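Long-range contact in lipid-transfer protein (Thermomonospora curvata, PDB 6OK1), which is a thiolase-superfamily protein, probably involved in lipid transfer, whose precise role is undefined: residues I267-S281 and L373-I386. Sequence-based numbering, arbitrary orientation. Where two conformers were deposited one is given.
Sequences IPEMGLVGQQLYAQS and LVTAGTGVPTSGLI
M270, V273 and L277 of helix 268-281 pack on the β-hairpin of strands 373-375 and 382-386, a buried helix-on-sheet contact in the C-terminal half of a thiolase-like fold. The hairpin pairing is antiparallel, V374 and L385 exchanging backbone hydrogen bonds. The helix axis runs 7.8 Å from that of strand 382-386, at 29° to it and in the same sense, but 10.6 Å from that of 373-375, so it lies chiefly over the former. Helix 86-98 covers the opposite face, where C87 touches V374, S383 and L385.

At G384 the helix comes right against the strand backbone: with no side chain on the face turned to the helix, this residue leaves V273 CG1 resting 3.5 Å from G384 N. L277 spreads both methyls over the backbone of G384 and L385, while its CB meets I386 CD1 at 3.6 Å. The I386 methyl also approaches the Y278 ring obliquely. L373 CD1 comes to the phenolic end of that ring, whose OH is hydrogen-bonded to L308 O.

At the other end M270, bent at chi2 (65°) and chi3 (75°), reaches across to the start of strand 382-386, where its CE lies 3.5 Å from T382 OG1, a hydroxyl committed to G377 O, and to A376 O in the loop before it.

No direct hydrogen bond joins the two segments; one water bridges them. The E269 carboxylate is also held by R261, in a salt bridge through OE1, and by Q253 at OE2. The water donates to E269 OE2 (2.8 Å) and V380 O and accepts from G379 N.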
loop_
_atom_site.group_PDB
_atom_site.type_symbol
_atom_site.label_atom_id
_atom_site.label_comp_id
_atom_site.label_asym_id
_atom_site.label_seq_id
_atom_site.Cartn_x
_atom_site.Cartn_y
_atom_site.Cartn_z
ATOM N N ILE A 267 -17.189 -18.117 0.910
ATOM C CA ILE A 267 -16.121 -17.115 0.875
ATOM C C ILE A 267 -14.868 -17.839 1.341
ATOM O O ILE A 267 -14.502 -17.745 2.515
ATOM C CB ILE A 267 -16.390 -15.900 1.770
ATOM C CG1 ILE A 267 -17.790 -15.315 1.565
ATOM C CG2 ILE A 267 -15.333 -14.832 1.490
ATOM C CD1 ILE A 267 -18.157 -14.321 2.634
ATOM N N PRO A 268 -14.206 -18.588 0.460
ATOM C CA PRO A 268 -13.092 -19.438 0.905
ATOM C C PRO A 268 -12.008 -18.663 1.616
ATOM O O PRO A 268 -11.366 -19.182 2.541
ATOM C CB PRO A 268 -12.573 -20.034 -0.404
ATOM C CG PRO A 268 -13.680 -19.893 -1.377
ATOM C CD PRO A 268 -14.530 -18.766 -0.965
ATOM N N GLU A 269 -11.777 -17.423 1.193
ATOM C CA GLU A 269 -10.738 -16.636 1.835
ATOM C C GLU A 269 -11.111 -16.275 3.270
ATOM O O GLU A 269 -10.220 -16.130 4.122
ATOM C CB GLU A 269 -10.434 -15.393 0.978
ATOM C CG GLU A 269 -11.605 -14.438 0.723
ATOM C CD GLU A 269 -12.461 -14.746 -0.502
ATOM O OE1 GLU A 269 -12.523 -15.918 -0.948
ATOM O OE2 GLU A 269 -13.090 -13.785 -1.060
ATOM N N MET A 270 -12.408 -16.173 3.584
ATOM C CA MET A 270 -12.802 -15.977 4.974
ATOM C C MET A 270 -12.711 -17.277 5.758
ATOM O O MET A 270 -12.389 -17.245 6.949
ATOM C CB MET A 270 -14.231 -15.407 5.068
ATOM C CG MET A 270 -14.601 -14.875 6.460
ATOM S SD MET A 270 -13.584 -13.436 6.906
ATOM C CE MET A 270 -14.319 -12.144 5.883
ATOM N N GLY A 271 -12.963 -18.417 5.119
ATOM C CA GLY A 271 -12.692 -19.685 5.778
ATOM C C GLY A 271 -11.236 -19.814 6.180
ATOM O O GLY A 271 -10.923 -20.317 7.266
ATOM N N LEU A 272 -10.331 -19.340 5.322
ATOM C CA LEU A 272 -8.902 -19.409 5.604
ATOM C C LEU A 272 -8.528 -18.487 6.755
ATOM O O LEU A 272 -7.713 -18.851 7.610
ATOM C CB LEU A 272 -8.132 -19.047 4.331
ATOM C CG LEU A 272 -6.635 -18.866 4.440
ATOM C CD1 LEU A 272 -6.025 -20.162 4.872
ATOM C CD2 LEU A 272 -6.121 -18.476 3.049
ATOM N N VAL A 273 -9.098 -17.276 6.785
ATOM C CA VAL A 273 -8.958 -16.416 7.963
ATOM C C VAL A 273 -9.412 -17.139 9.218
ATOM O O VAL A 273 -8.700 -17.181 10.226
ATOM C CB VAL A 273 -9.762 -15.120 7.768
ATOM C CG1 VAL A 273 -9.964 -14.388 9.071
ATOM C CG2 VAL A 273 -9.037 -14.240 6.749
ATOM N N GLY A 274 -10.609 -17.713 9.180
ATOM C CA GLY A 274 -11.147 -18.324 10.392
ATOM C C GLY A 274 -10.300 -19.479 10.896
ATOM O O GLY A 274 -10.099 -19.637 12.107
ATOM N N GLN A 275 -9.814 -20.321 9.981
ATOM C CA GLN A 275 -8.970 -21.441 10.380
ATOM C C GLN A 275 -7.759 -20.958 11.170
ATOM O O GLN A 275 -7.396 -21.548 12.203
ATOM C CB GLN A 275 -8.524 -22.222 9.146
ATOM C CG GLN A 275 -9.651 -22.958 8.460
ATOM C CD GLN A 275 -9.304 -23.378 7.036
ATOM O OE1 GLN A 275 -8.139 -23.337 6.621
ATOM N NE2 GLN A 275 -10.323 -23.777 6.278
ATOM N N GLN A 276 -7.132 -19.872 10.708
ATOM C CA GLN A 276 -5.978 -19.329 11.398
ATOM C C GLN A 276 -6.372 -18.732 12.741
ATOM O O GLN A 276 -5.644 -18.887 13.729
ATOM C CB GLN A 276 -5.295 -18.273 10.529
ATOM C CG GLN A 276 -4.684 -18.826 9.300
ATOM C CD GLN A 276 -4.264 -17.712 8.382
ATOM O OE1 GLN A 276 -3.179 -17.168 8.525
ATOM N NE2 GLN A 276 -5.147 -17.327 7.476
ATOM N N LEU A 277 -7.490 -17.997 12.786
ATOM C CA LEU A 277 -7.922 -17.385 14.043
ATOM C C LEU A 277 -8.132 -18.438 15.108
ATOM O O LEU A 277 -7.733 -18.250 16.263
ATOM C CB LEU A 277 -9.212 -16.618 13.868
ATOM C CG LEU A 277 -9.140 -15.439 12.918
ATOM C CD1 LEU A 277 -10.526 -14.803 12.782
ATOM C CD2 LEU A 277 -8.138 -14.432 13.447
ATOM N N TYR A 278 -8.809 -19.524 14.760
ATOM C CA TYR A 278 -9.059 -20.568 15.756
ATOM C C TYR A 278 -7.776 -21.298 16.140
ATOM O O TYR A 278 -7.575 -21.644 17.315
ATOM C CB TYR A 278 -10.101 -21.548 15.229
ATOM C CG TYR A 278 -11.458 -20.938 15.062
ATOM C CD1 TYR A 278 -12.038 -20.188 16.083
ATOM C CD2 TYR A 278 -12.156 -21.078 13.866
ATOM C CE1 TYR A 278 -13.271 -19.607 15.934
ATOM C CE2 TYR A 278 -13.411 -20.500 13.710
ATOM C CZ TYR A 278 -13.960 -19.769 14.751
ATOM O OH TYR A 278 -15.190 -19.181 14.634
ATOM N N ALA A 279 -6.905 -21.574 15.174
ATOM C CA ALA A 279 -5.658 -22.254 15.501
ATOM C C ALA A 279 -4.754 -21.371 16.357
ATOM O O ALA A 279 -4.098 -21.857 17.293
ATOM C CB ALA A 279 -4.941 -22.683 14.227
ATOM N N GLN A 280 -4.692 -20.078 16.047
ATOM C CA GLN A 280 -3.816 -19.174 16.789
ATOM C C GLN A 280 -4.260 -19.064 18.240
ATOM O O GLN A 280 -3.441 -19.096 19.168
ATOM C CB GLN A 280 -3.827 -17.783 16.158
ATOM C CG GLN A 280 -3.066 -17.673 14.854
ATOM C CD GLN A 280 -3.355 -16.357 14.169
ATOM O OE1 GLN A 280 -4.118 -15.557 14.681
ATOM N NE2 GLN A 280 -2.760 -16.133 13.013
ATOM N N SER A 281 -5.556 -18.881 18.439
ATOM C CA SER A 281 -6.124 -18.556 19.736
ATOM C C SER A 281 -6.401 -19.775 20.592
ATOM O O SER A 281 -6.688 -19.619 21.790
ATOM C CB SER A 281 -7.432 -17.787 19.548
ATOM O OG SER A 281 -8.428 -18.569 18.880
ATOM N N LEU A 373 -15.126 -12.194 17.723
ATOM C CA LEU A 373 -14.551 -12.396 16.397
ATOM C C LEU A 373 -14.975 -11.243 15.504
ATOM O O LEU A 373 -16.159 -10.885 15.467
ATOM C CB LEU A 373 -14.986 -13.740 15.803
ATOM C CG LEU A 373 -14.185 -14.197 14.576
ATOM C CD1 LEU A 373 -14.191 -15.696 14.475
ATOM C CD2 LEU A 373 -14.722 -13.636 13.299
ATOM N N VAL A 374 -14.003 -10.648 14.809
ATOM C CA VAL A 374 -14.239 -9.521 13.910
ATOM C C VAL A 374 -13.755 -9.898 12.522
ATOM O O VAL A 374 -12.645 -10.417 12.367
ATOM C CB VAL A 374 -13.526 -8.239 14.373
ATOM C CG1 VAL A 374 -13.934 -7.071 13.429
ATOM C CG2 VAL A 374 -13.826 -7.949 15.794
ATOM N N THR A 375 -14.575 -9.630 11.510
ATOM C CA THR A 375 -14.154 -9.825 10.127
ATOM C C THR A 375 -13.987 -8.502 9.400
ATOM O O THR A 375 -14.604 -7.494 9.737
ATOM C CB THR A 375 -15.146 -10.685 9.330
ATOM O OG1 THR A 375 -16.430 -10.046 9.287
ATOM C CG2 THR A 375 -15.281 -12.048 9.964
ATOM N N ALA A 376 -13.198 -8.551 8.334
ATOM C CA ALA A 376 -13.013 -7.411 7.449
ATOM C C ALA A 376 -13.780 -7.617 6.132
ATOM O O ALA A 376 -14.694 -8.447 6.056
ATOM C CB ALA A 376 -11.516 -7.191 7.251
ATOM N N GLY A 377 -13.419 -6.841 5.111
ATOM C CA GLY A 377 -14.252 -6.723 3.925
ATOM C C GLY A 377 -14.435 -8.045 3.196
ATOM O O GLY A 377 -13.520 -8.863 3.107
ATOM N N THR A 378 -15.630 -8.228 2.633
ATOM C CA THR A 378 -15.996 -9.457 1.958
ATOM C C THR A 378 -16.001 -9.277 0.440
ATOM O O THR A 378 -16.340 -8.206 -0.095
ATOM C CB THR A 378 -17.366 -9.926 2.460
ATOM O OG1 THR A 378 -18.264 -8.820 2.436
ATOM C CG2 THR A 378 -17.269 -10.397 3.884
ATOM N N GLY A 379 -15.613 -10.346 -0.258
ATOM C CA GLY A 379 -15.430 -10.312 -1.687
ATOM C C GLY A 379 -14.027 -9.972 -2.126
ATOM O O GLY A 379 -13.738 -10.019 -3.322
ATOM N N VAL A 380 -13.158 -9.650 -1.178
ATOM C CA VAL A 380 -11.783 -9.231 -1.451
ATOM C C VAL A 380 -10.859 -10.060 -0.567
ATOM O O VAL A 380 -11.285 -10.638 0.436
ATOM C CB VAL A 380 -11.576 -7.724 -1.150
ATOM C CG1 VAL A 380 -12.188 -6.838 -2.214
ATOM C CG2 VAL A 380 -12.129 -7.368 0.240
ATOM N N PRO A 381 -9.571 -10.076 -0.880
ATOM C CA PRO A 381 -8.605 -10.503 0.141
ATOM C C PRO A 381 -8.932 -9.810 1.445
ATOM O O PRO A 381 -9.138 -8.586 1.486
ATOM C CB PRO A 381 -7.273 -10.029 -0.428
ATOM C CG PRO A 381 -7.470 -10.005 -1.872
ATOM C CD PRO A 381 -8.917 -9.584 -2.089
ATOM N N THR A 382 -8.965 -10.589 2.519
ATOM C CA THR A 382 -9.618 -10.138 3.726
ATOM C C THR A 382 -8.779 -10.503 4.943
ATOM O O THR A 382 -7.605 -10.887 4.843
ATOM C CB THR A 382 -11.066 -10.677 3.746
ATOM O OG1 THR A 382 -11.804 -10.043 4.793
ATOM C CG2 THR A 382 -11.143 -12.191 3.905
ATOM N N SER A 383 -9.385 -10.326 6.104
ATOM C CA SER A 383 -8.696 -10.479 7.384
ATOM C C SER A 383 -9.716 -10.620 8.503
ATOM O O SER A 383 -10.913 -10.400 8.319
ATOM C CB SER A 383 -7.738 -9.287 7.634
ATOM O OG SER A 383 -8.392 -8.035 7.491
ATOM N N GLY A 384 -9.220 -10.996 9.683
ATOM C CA GLY A 384 -10.070 -11.161 10.847
ATOM C C GLY A 384 -9.252 -11.043 12.108
ATOM O O GLY A 384 -8.017 -11.128 12.083
ATOM N N LEU A 385 -9.965 -10.885 13.221
ATOM C CA LEU A 385 -9.355 -10.879 14.544
ATOM C C LEU A 385 -10.198 -11.713 15.478
ATOM O O LEU A 385 -11.415 -11.783 15.334
ATOM C CB LEU A 385 -9.278 -9.489 15.166
ATOM C CG LEU A 385 -8.523 -8.439 14.351
ATOM C CD1 LEU A 385 -8.861 -7.084 14.874
ATOM C CD2 LEU A 385 -7.028 -8.698 14.368
ATOM N N ILE A 386 -9.551 -12.280 16.495
ATOM C CA ILE A 386 -10.251 -12.612 17.734
ATOM C C ILE A 386 -9.629 -11.743 18.815
ATOM O O ILE A 386 -8.418 -11.812 19.060
ATOM C CB ILE A 386 -10.186 -14.108 18.082
ATOM C CG1 ILE A 386 -10.957 -14.931 17.037
ATOM C CG2 ILE A 386 -10.775 -14.351 19.492
ATOM C CD1 ILE A 386 -10.782 -16.459 17.153
HETATM O O HOH W 1 -13.760 -11.994 1.015
#